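Local coordinates for protein DyP-type peroxidase (Pleurotus ostreatus PC15, PDB 6FSK) that acts as a heme b dye-decolorizing peroxidase that probably also oxidises manganese(II) at a non-canonical site, at residues F252-F255 with L256-P260; G265-R268 with K269-S272. The protein carries 1 engineered substitution. All blocks are in the same frame, centred on the assembly; numbering follows the deposited sequence.

Contact 1 of 2, residues F252-F255 with L256-P260; sequences FDDF and LESNP
Leu256 packs back against Phe252 one turn earlier, its CG lying over one face of the ring, offset toward the rim, and its CD1 3.7 Å from Phe252 CE2. The other methyl, CD2, lies 3.9 Å from Phe255 CD2. Both aromatic side chains carry CG anti to the backbone N (chi1 178° and 176°), which swings the rings to the buried side; there Phe461 meets both of them, and Leu275 of helix 268-280 touches Leu256. These are the closing turns of helix 249-258, which in this DyP-type peroxidase follows strand 238-247 in the chain. Here side chains add to the backbone bonding: Asn259 ND2 donates to Phe255 O over 2.9 Å in a nearly straight bond (174°), with the acceptor in the amide plane. Asp254 O takes two donors from Ser258, N at 2.8 Å and OG, the hydroxyl coming from above the carbonyl plane. The other flank is polar and looser. Asp254 OD1 and Glu257 OE1 stand 4.5 Å apart, and one water donates to both; OD1 also bonds N4 of a MES molecule, probably from the crystallisation liquor, while OE1 forms a long, weak ion pair with Lys372, partners that probably share in easing the repulsion.

Contact 2 of 2, residues G265-R268 with K269-S272; sequences GLSR and KEGS
A capping box opens helix 268-280, with Ser267 as its N-cap and Glu270 three residues on. Each residue binds the backbone N-H of the other: Glu270 N donates to Ser267 OG over 3.0 Å, and Ser267 N donates to Glu270 OE1 over 2.9 Å. The second bond is almost straight (175°) and uses the anti lone pair of OE1, the one facing away from OE2. Ser267 OG sits between its own backbone N and carbonyl carbon (chi1 66°), a placement that brings the oxygen within bonding distance of Glu270 N and leaves it 3.3 Å from Glu270 CG. A water donating to both Gly265 O and Glu270 OE1 gives the carboxylate a further tie to the loop. Beside this polar pair, Leu266 passes over the glutamate chain, its CD2 4.2 Å from Glu270 CB, and its CD1 lies loosely by Gly271 CA, 4.2 Å away. Replacing Ser267 with an alanine would probably leave Glu270 N without its capping acceptor, so that half of the capping box is lost. Regular helical bonding follows, Gly271 N to Ser267 O and Ser272 N to Arg268 O, both 2.9 Å. The turn lies at the surface, where Ser272 OG bonds to Leu256 O of helix 249-258 and Pro260 of the connecting loop touches Arg268.

Overall arrangement
Contacts 1 and 2 occupy facing ends of consecutive helices: contact 1 finishes helix 249-258, and contact 2 spans the loop end and first turn of helix 268-280. Their centres lie 11 Å apart, and the two touch directly, with Glu257 O packed 3.1 Å from Arg268 NH2. Contact 1 is partly buried, its aromatic side turned inward, with the side chain of Phe252 about 8 Å from the heme; contact 2 is a surface feature away from the annotated sites. At the C-terminal end of the first helix side chains supply donors to carbonyl oxygens, whereas at the N-terminal end of the second they supply acceptors to backbone N-H groups.

Contact 1 of 2, residues F252-F255 with L256-P260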
loop_
_atom_site.group_PDB
_atom_site.type_symbol
_atom_site.label_atom_id
_atom_site.label_comp_id
_atom_site.label_asym_id
_atom_site.label_seq_id
_atom_site.Cartn_x
_atom_site.Cartn_y
_atom_site.Cartn_z
ATOM N N PHE A 252 -2.055 17.127 -10.877
ATOM C CA PHE A 252 -2.045 17.433 -9.446
ATOM C C PHE A 252 -1.336 18.749 -9.182
ATOM O O PHE A 252 -1.862 19.628 -8.394
ATOM C CB PHE A 252 -1.442 16.251 -8.688
ATOM C CG PHE A 252 -1.329 16.427 -7.196
ATOM C CD1 PHE A 252 -2.447 16.275 -6.409
ATOM C CD2 PHE A 252 -0.106 16.778 -6.637
ATOM C CE1 PHE A 252 -2.315 16.439 -5.013
ATOM C CE2 PHE A 252 0.012 16.894 -5.295
ATOM C CZ PHE A 252 -1.073 16.679 -4.525
ATOM N N ASP A 253 -0.198 18.952 -9.797
ATOM C CA ASP A 253 0.552 20.200 -9.625
ATOM C C ASP A 253 -0.303 21.409 -10.103
ATOM O O ASP A 253 -0.343 22.417 -9.409
ATOM C CB ASP A 253 1.849 20.194 -10.377
ATOM C CG ASP A 253 2.918 19.266 -9.792
ATOM O OD1 ASP A 253 2.866 18.818 -8.674
ATOM O OD2 ASP A 253 3.846 19.018 -10.612
ATOM N N ASP A 254 -0.964 21.279 -11.205
ATOM C CA ASP A 254 -1.922 22.328 -11.748
ATOM C C ASP A 254 -3.073 22.627 -10.760
ATOM O O ASP A 254 -3.357 23.815 -10.399
ATOM C CB ASP A 254 -2.367 21.873 -13.121
ATOM C CG ASP A 254 -3.309 22.793 -13.820
ATOM O OD1 ASP A 254 -3.443 23.995 -13.440
ATOM O OD2 ASP A 254 -3.931 22.359 -14.803
ATOM N N PHE A 255 -3.700 21.553 -10.247
ATOM C CA PHE A 255 -4.652 21.689 -9.173
ATOM C C PHE A 255 -4.163 22.535 -8.030
ATOM O O PHE A 255 -4.828 23.473 -7.588
ATOM C CB PHE A 255 -5.071 20.301 -8.703
ATOM C CG PHE A 255 -5.972 20.338 -7.531
ATOM C CD1 PHE A 255 -7.268 20.810 -7.697
ATOM C CD2 PHE A 255 -5.513 19.995 -6.279
ATOM C CE1 PHE A 255 -8.134 20.857 -6.602
ATOM C CE2 PHE A 255 -6.407 20.059 -5.154
ATOM C CZ PHE A 255 -7.676 20.479 -5.360
ATOM N N LEU A 256 -3.016 22.197 -7.486
ATOM C CA LEU A 256 -2.461 22.927 -6.330
ATOM C C LEU A 256 -2.199 24.382 -6.715
ATOM O O LEU A 256 -2.598 25.291 -5.989
ATOM C CB LEU A 256 -1.190 22.284 -5.767
ATOM C CG LEU A 256 -1.308 20.882 -5.241
ATOM C CD1 LEU A 256 0.073 20.503 -4.690
ATOM C CD2 LEU A 256 -2.350 20.735 -4.185
ATOM N N GLU A 257 -1.570 24.612 -7.866
ATOM C CA GLU A 257 -1.291 25.951 -8.329
ATOM C C GLU A 257 -2.540 26.774 -8.508
ATOM O O GLU A 257 -2.476 28.026 -8.337
ATOM C CB GLU A 257 -0.617 25.858 -9.694
ATOM C CG GLU A 257 0.802 25.508 -9.719
ATOM C CD GLU A 257 1.325 25.292 -11.161
ATOM O OE1 GLU A 257 0.642 25.520 -12.220
ATOM O OE2 GLU A 257 2.499 24.912 -11.168
ATOM N N SER A 258 -3.627 26.126 -8.841
ATOM C CA SER A 258 -4.905 26.815 -9.183
ATOM C C SER A 258 -5.735 27.079 -7.940
ATOM O O SER A 258 -6.718 27.794 -7.980
ATOM C CB SER A 258 -5.662 26.014 -10.201
ATOM O OG SER A 258 -4.953 25.897 -11.403
ATOM N N ASN A 259 -5.357 26.498 -6.803
ATOM C CA ASN A 259 -6.144 26.589 -5.545
ATOM C C ASN A 259 -5.264 26.956 -4.336
ATOM O O ASN A 259 -5.332 26.337 -3.278
ATOM C CB ASN A 259 -6.820 25.245 -5.246
ATOM C CG ASN A 259 -7.928 24.972 -6.184
ATOM O OD1 ASN A 259 -9.069 25.417 -5.950
ATOM N ND2 ASN A 259 -7.631 24.302 -7.287
ATOM N N PRO A 260 -4.365 27.943 -4.440
ATOM C CA PRO A 260 -3.517 28.261 -3.293
ATOM C C PRO A 260 -4.364 28.634 -2.092
ATOM O O PRO A 260 -5.406 29.368 -2.234
ATOM C CB PRO A 260 -2.716 29.478 -3.736
ATOM C CG PRO A 260 -3.573 30.123 -4.784
ATOM C CD PRO A 260 -4.211 28.924 -5.530
HETATM O O HOH W 1 -1.707 26.034 -13.137
#

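Contact 2 of 2, residues G265-R268 with K269-S272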
loop_
_atom_site.group_PDB
_atom_site.type_symbol
_atom_site.label_atom_id
_atom_site.label_comp_id
_atom_site.label_asym_id
_atom_site.label_seq_id
_atom_site.Cartn_x
_atom_site.Cartn_y
_atom_site.Cartn_z
ATOM N N GLY A 265 -0.360 36.657 4.724
ATOM C CA GLY A 265 1.062 36.501 4.748
ATOM C C GLY A 265 1.624 35.443 3.805
ATOM O O GLY A 265 2.799 35.466 3.528
ATOM N N LEU A 266 0.784 34.599 3.228
ATOM C CA LEU A 266 1.319 33.618 2.256
ATOM C C LEU A 266 1.238 34.086 0.831
ATOM O O LEU A 266 0.242 34.632 0.381
ATOM C CB LEU A 266 0.541 32.294 2.345
ATOM C CG LEU A 266 0.691 31.502 3.647
ATOM C CD1 LEU A 266 0.078 30.096 3.520
ATOM C CD2 LEU A 266 2.066 31.376 4.189
ATOM N N SER A 267 2.263 33.763 0.066
ATOM C CA SER A 267 2.237 33.970 -1.374
ATOM C C SER A 267 1.419 32.878 -2.068
ATOM O O SER A 267 1.040 31.928 -1.384
ATOM C CB SER A 267 3.645 33.903 -1.938
ATOM O OG SER A 267 4.194 32.539 -1.789
ATOM N N ARG A 268 1.102 33.026 -3.356
ATOM C CA ARG A 268 0.391 31.979 -4.056
ATOM C C ARG A 268 1.219 30.700 -4.021
ATOM O O ARG A 268 0.684 29.602 -3.777
ATOM C CB ARG A 268 0.135 32.343 -5.522
ATOM C CG ARG A 268 -1.045 33.261 -5.680
ATOM C CD ARG A 268 -1.219 33.655 -7.131
ATOM N NE ARG A 268 -1.598 32.513 -8.000
ATOM C CZ ARG A 268 -2.833 32.064 -8.097
ATOM N NH1 ARG A 268 -3.817 32.703 -7.543
ATOM N NH2 ARG A 268 -3.112 31.023 -8.867
ATOM N N LYS A 269 2.522 30.815 -4.269
ATOM C CA LYS A 269 3.392 29.629 -4.255
ATOM C C LYS A 269 3.344 28.920 -2.879
ATOM O O LYS A 269 3.194 27.681 -2.800
ATOM C CB LYS A 269 4.807 30.001 -4.623
ATOM C CG LYS A 269 5.784 28.863 -4.499
ATOM C CD LYS A 269 7.148 29.255 -5.067
ATOM C CE LYS A 269 8.234 28.291 -4.621
ATOM N NZ LYS A 269 9.551 28.863 -5.059
ATOM N N GLU A 270 3.399 29.677 -1.773
ATOM C CA GLU A 270 3.372 29.056 -0.475
ATOM C C GLU A 270 1.979 28.475 -0.159
ATOM O O GLU A 270 1.832 27.431 0.518
ATOM C CB GLU A 270 3.698 30.083 0.596
ATOM C CG GLU A 270 5.167 30.488 0.570
ATOM C CD GLU A 270 5.419 31.728 1.449
ATOM O OE1 GLU A 270 4.596 32.689 1.406
ATOM O OE2 GLU A 270 6.462 31.678 2.195
ATOM N N GLY A 271 0.937 29.152 -0.633
ATOM C CA GLY A 271 -0.399 28.620 -0.376
ATOM C C GLY A 271 -0.661 27.327 -1.108
ATOM O O GLY A 271 -1.441 26.516 -0.622
ATOM N N SER A 272 -0.061 27.186 -2.284
ATOM C CA SER A 272 -0.247 25.977 -3.079
ATOM C C SER A 272 0.526 24.853 -2.405
ATOM O O SER A 272 0.049 23.686 -2.313
ATOM C CB SER A 272 0.200 26.217 -4.507
ATOM O OG SER A 272 -0.720 27.079 -5.169
HETATM O O HOH W 2 4.983 35.294 1.937
#